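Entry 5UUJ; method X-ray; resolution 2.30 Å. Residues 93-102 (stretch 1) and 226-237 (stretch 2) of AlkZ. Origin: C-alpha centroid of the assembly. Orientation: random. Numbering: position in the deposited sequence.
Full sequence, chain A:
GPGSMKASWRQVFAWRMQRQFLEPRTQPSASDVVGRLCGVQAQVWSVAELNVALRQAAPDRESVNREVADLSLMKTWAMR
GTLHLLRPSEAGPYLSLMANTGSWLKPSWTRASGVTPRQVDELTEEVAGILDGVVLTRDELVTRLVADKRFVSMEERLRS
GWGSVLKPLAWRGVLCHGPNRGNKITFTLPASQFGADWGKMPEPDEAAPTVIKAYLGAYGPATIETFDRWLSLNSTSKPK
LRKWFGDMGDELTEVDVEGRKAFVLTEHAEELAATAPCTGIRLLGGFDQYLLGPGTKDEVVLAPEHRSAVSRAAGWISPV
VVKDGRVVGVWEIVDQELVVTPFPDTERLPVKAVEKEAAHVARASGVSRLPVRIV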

# COMPACT_ATOMS: atom_id res chain seq x y z
N PRO A 93 -14.22 -2.20 -1.45
CA PRO A 93 -14.30 -1.38 -0.23
C PRO A 93 -13.20 -0.31 -0.15
O PRO A 93 -13.50 0.80 0.27
N TYR A 94 -11.97 -0.65 -0.54
CA TYR A 94 -10.88 0.32 -0.52
C TYR A 94 -11.17 1.47 -1.47
O TYR A 94 -11.02 2.64 -1.11
N LEU A 95 -11.56 1.14 -2.70
CA LEU A 95 -11.81 2.13 -3.73
C LEU A 95 -12.99 3.03 -3.39
O LEU A 95 -12.95 4.24 -3.63
N SER A 96 -14.04 2.44 -2.82
CA SER A 96 -15.23 3.19 -2.42
C SER A 96 -14.88 4.29 -1.42
O SER A 96 -15.40 5.40 -1.49
N LEU A 97 -13.99 3.97 -0.49
CA LEU A 97 -13.59 4.93 0.53
C LEU A 97 -12.74 6.05 -0.06
O LEU A 97 -12.78 7.18 0.43
N MSE A 98 -11.97 5.75 -1.10
CA MSE A 98 -11.17 6.77 -1.77
C MSE A 98 -12.07 7.72 -2.55
O MSE A 98 -11.87 8.93 -2.54
N ALA A 99 -13.07 7.17 -3.24
CA ALA A 99 -14.03 7.99 -3.97
C ALA A 99 -14.78 8.90 -3.02
O ALA A 99 -15.14 10.03 -3.37
N ASN A 100 -15.01 8.43 -1.80
CA ASN A 100 -15.74 9.19 -0.79
C ASN A 100 -15.02 10.48 -0.39
O ASN A 100 -15.65 11.42 0.09
N THR A 101 -13.70 10.53 -0.57
CA THR A 101 -12.93 11.72 -0.21
C THR A 101 -13.27 12.90 -1.12
O THR A 101 -13.11 14.05 -0.72
N GLY A 102 -13.74 12.59 -2.33
CA GLY A 102 -14.14 13.62 -3.28
C GLY A 102 -13.07 14.67 -3.51
O GLY A 102 -13.36 15.86 -3.57
N THR A 226 -4.38 7.97 12.54
CA THR A 226 -3.38 7.13 11.87
C THR A 226 -4.01 6.38 10.71
O THR A 226 -3.40 6.24 9.65
N PHE A 227 -5.23 5.90 10.90
CA PHE A 227 -5.94 5.18 9.85
C PHE A 227 -6.18 6.06 8.63
O PHE A 227 -5.90 5.65 7.50
N ASP A 228 -6.69 7.27 8.85
CA ASP A 228 -7.05 8.14 7.74
C ASP A 228 -5.81 8.77 7.11
O ASP A 228 -5.85 9.19 5.96
N ARG A 229 -4.71 8.81 7.86
CA ARG A 229 -3.44 9.24 7.29
C ARG A 229 -2.96 8.23 6.25
O ARG A 229 -2.54 8.59 5.15
N TRP A 230 -3.02 6.95 6.62
CA TRP A 230 -2.71 5.87 5.70
C TRP A 230 -3.67 5.87 4.51
O TRP A 230 -3.25 5.74 3.36
N LEU A 231 -4.96 6.03 4.79
CA LEU A 231 -5.98 5.96 3.76
C LEU A 231 -5.88 7.09 2.74
O LEU A 231 -5.88 6.84 1.54
N SER A 232 -5.80 8.33 3.23
CA SER A 232 -6.00 9.49 2.36
C SER A 232 -5.26 10.74 2.80
O SER A 232 -5.63 11.84 2.40
N LEU A 233 -4.22 10.59 3.61
CA LEU A 233 -3.52 11.73 4.20
C LEU A 233 -4.52 12.64 4.91
O LEU A 233 -4.51 13.86 4.75
N ASN A 234 -5.40 12.02 5.69
CA ASN A 234 -6.38 12.73 6.52
C ASN A 234 -7.33 13.62 5.71
O ASN A 234 -7.55 14.78 6.06
N SER A 235 -7.92 13.05 4.66
CA SER A 235 -8.84 13.79 3.80
C SER A 235 -10.31 13.47 4.10
O SER A 235 -11.20 14.14 3.58
N THR A 236 -10.55 12.46 4.92
CA THR A 236 -11.92 12.05 5.22
C THR A 236 -12.55 12.93 6.30
O THR A 236 -11.88 13.38 7.23
N SER A 237 -13.85 13.18 6.16
CA SER A 237 -14.63 13.88 7.17
C SER A 237 -14.44 13.27 8.56
O SER A 237 -14.67 12.07 8.75

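Packing of the stretch 1 helix of AlkZ against the stretch 2 helix and the turn that follows it; the helix axes cross nearly at right angles, 11.0 Å apart at closest approach, and no direct hydrogen bond joins the stretches. Y94 (chi1 m) leaves its backbone sideways, but its ring reaches across, CE1 lying 4.1 Å from W230 CH2 at the edge of the indole. L97 points toward stretch 2; its chi1 of -108° lies between wells, and CD2 sits 4.0 Å from L231 CD2 and 4.3 Å from F227 CZ, at the edge of the phenyl ring. Selenomethionine M98 (m, m, m) starts sideways and curls inward, placing SE 3.7 Å from CD1 of L231 (t, p) and 3.2 Å from L231 O, while CE lies 4.1 Å from S232 CB. N100 (chi1 t) works through a water: this water accepts from N100 ND2 (3.1 Å) and donates to L97 O (2.8 Å) and T236 OG1 (2.9 Å), bridging the stretches. T101 (p) turns its hydroxyl back along its own stretch, OG1 donating to M98 O (2.7 Å), which leaves CG2 to meet S232 CB at 3.9 Å. Behind this contact D228 OD1 accepts from S232 OG (2.9 Å) and from T236 OG1 (2.7 Å), the latter tying the turn back to the helix.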

# COMPACT_ATOMS: atom_id res chain seq x y z
CB PRO A 93 -14.15 -2.41 0.88
CG PRO A 93 -14.72 -3.66 0.30
CD PRO A 93 -14.29 -3.64 -1.14
CB TYR A 94 -9.55 -0.33 -0.90
CG TYR A 94 -9.07 -1.39 0.05
CD1 TYR A 94 -8.58 -1.06 1.31
CD2 TYR A 94 -9.09 -2.73 -0.31
CE1 TYR A 94 -8.14 -2.04 2.18
CE2 TYR A 94 -8.66 -3.71 0.55
CZ TYR A 94 -8.18 -3.36 1.79
OH TYR A 94 -7.74 -4.34 2.65
CB LEU A 95 -12.05 1.45 -5.08
CG LEU A 95 -10.87 0.67 -5.67
CD1 LEU A 95 -11.29 -0.01 -6.97
CD2 LEU A 95 -9.67 1.56 -5.92
CB SER A 96 -16.27 2.25 -1.82
OG SER A 96 -17.40 2.98 -1.34
CB LEU A 97 -12.83 4.22 1.66
CG LEU A 97 -13.59 4.10 2.98
CD1 LEU A 97 -14.91 3.37 2.80
CD2 LEU A 97 -12.73 3.38 4.02
CB MSE A 98 -10.14 6.13 -2.70
CG MSE A 98 -9.10 5.25 -2.02
SE MSE A 98 -8.25 6.09 -0.47
CE MSE A 98 -7.66 7.75 -1.30
CB ALA A 99 -15.00 7.11 -4.75
CB ASN A 100 -15.99 8.31 0.44
CG ASN A 100 -16.73 9.05 1.54
OD1 ASN A 100 -17.91 9.36 1.41
ND2 ASN A 100 -16.04 9.33 2.65
CB THR A 101 -11.41 11.48 -0.26
OG1 THR A 101 -11.00 11.28 -1.62
CG2 THR A 101 -11.02 10.27 0.58
CB THR A 226 -2.75 6.14 12.87
OG1 THR A 226 -2.02 6.87 13.86
CG2 THR A 226 -1.82 5.17 12.16
CB PHE A 227 -7.28 4.66 10.37
CG PHE A 227 -8.20 4.17 9.29
CD1 PHE A 227 -8.00 2.93 8.71
CD2 PHE A 227 -9.25 4.95 8.84
CE1 PHE A 227 -8.83 2.47 7.71
CE2 PHE A 227 -10.09 4.50 7.84
CZ PHE A 227 -9.88 3.26 7.28
CB ASP A 228 -8.02 9.23 8.22
CG ASP A 228 -8.75 9.92 7.07
OD1 ASP A 228 -9.04 9.25 6.05
OD2 ASP A 228 -9.05 11.12 7.19
CB ARG A 229 -2.37 9.42 8.37
CG ARG A 229 -1.03 9.86 7.79
CD ARG A 229 -0.07 10.36 8.86
NE ARG A 229 0.43 9.26 9.68
CZ ARG A 229 0.46 9.25 11.01
NH1 ARG A 229 0.00 10.29 11.71
NH2 ARG A 229 0.94 8.20 11.65
CB TRP A 230 -2.77 4.52 6.42
CG TRP A 230 -2.86 3.35 5.51
CD1 TRP A 230 -1.83 2.74 4.85
CD2 TRP A 230 -4.04 2.63 5.15
NE1 TRP A 230 -2.30 1.69 4.09
CE2 TRP A 230 -3.65 1.60 4.26
CE3 TRP A 230 -5.40 2.75 5.49
CZ2 TRP A 230 -4.57 0.70 3.71
CZ3 TRP A 230 -6.30 1.85 4.94
CH2 TRP A 230 -5.88 0.84 4.06
CB LEU A 231 -7.38 5.98 4.40
CG LEU A 231 -8.56 5.83 3.43
CD1 LEU A 231 -8.62 4.42 2.86
CD2 LEU A 231 -9.86 6.19 4.12
CB SER A 232 -7.49 9.80 2.28
OG SER A 232 -7.96 10.28 3.53
CB LEU A 233 -2.75 12.51 3.13
CG LEU A 233 -1.66 11.74 2.38
CD1 LEU A 233 -1.00 12.62 1.33
CD2 LEU A 233 -0.61 11.18 3.34
CB ASN A 234 -5.66 13.56 7.58
CG ASN A 234 -4.92 12.70 8.59
OD1 ASN A 234 -5.53 12.10 9.48
ND2 ASN A 234 -3.61 12.62 8.45
CB SER A 235 -8.54 13.49 2.33
OG SER A 235 -7.21 13.85 2.00
CB THR A 236 -11.98 10.57 5.69
OG1 THR A 236 -11.34 9.74 4.72
CG2 THR A 236 -13.43 10.11 5.87
CB SER A 237 -16.12 13.86 6.80
OG SER A 237 -16.92 14.20 7.91
O HOH W 1 -13.19 8.24 2.99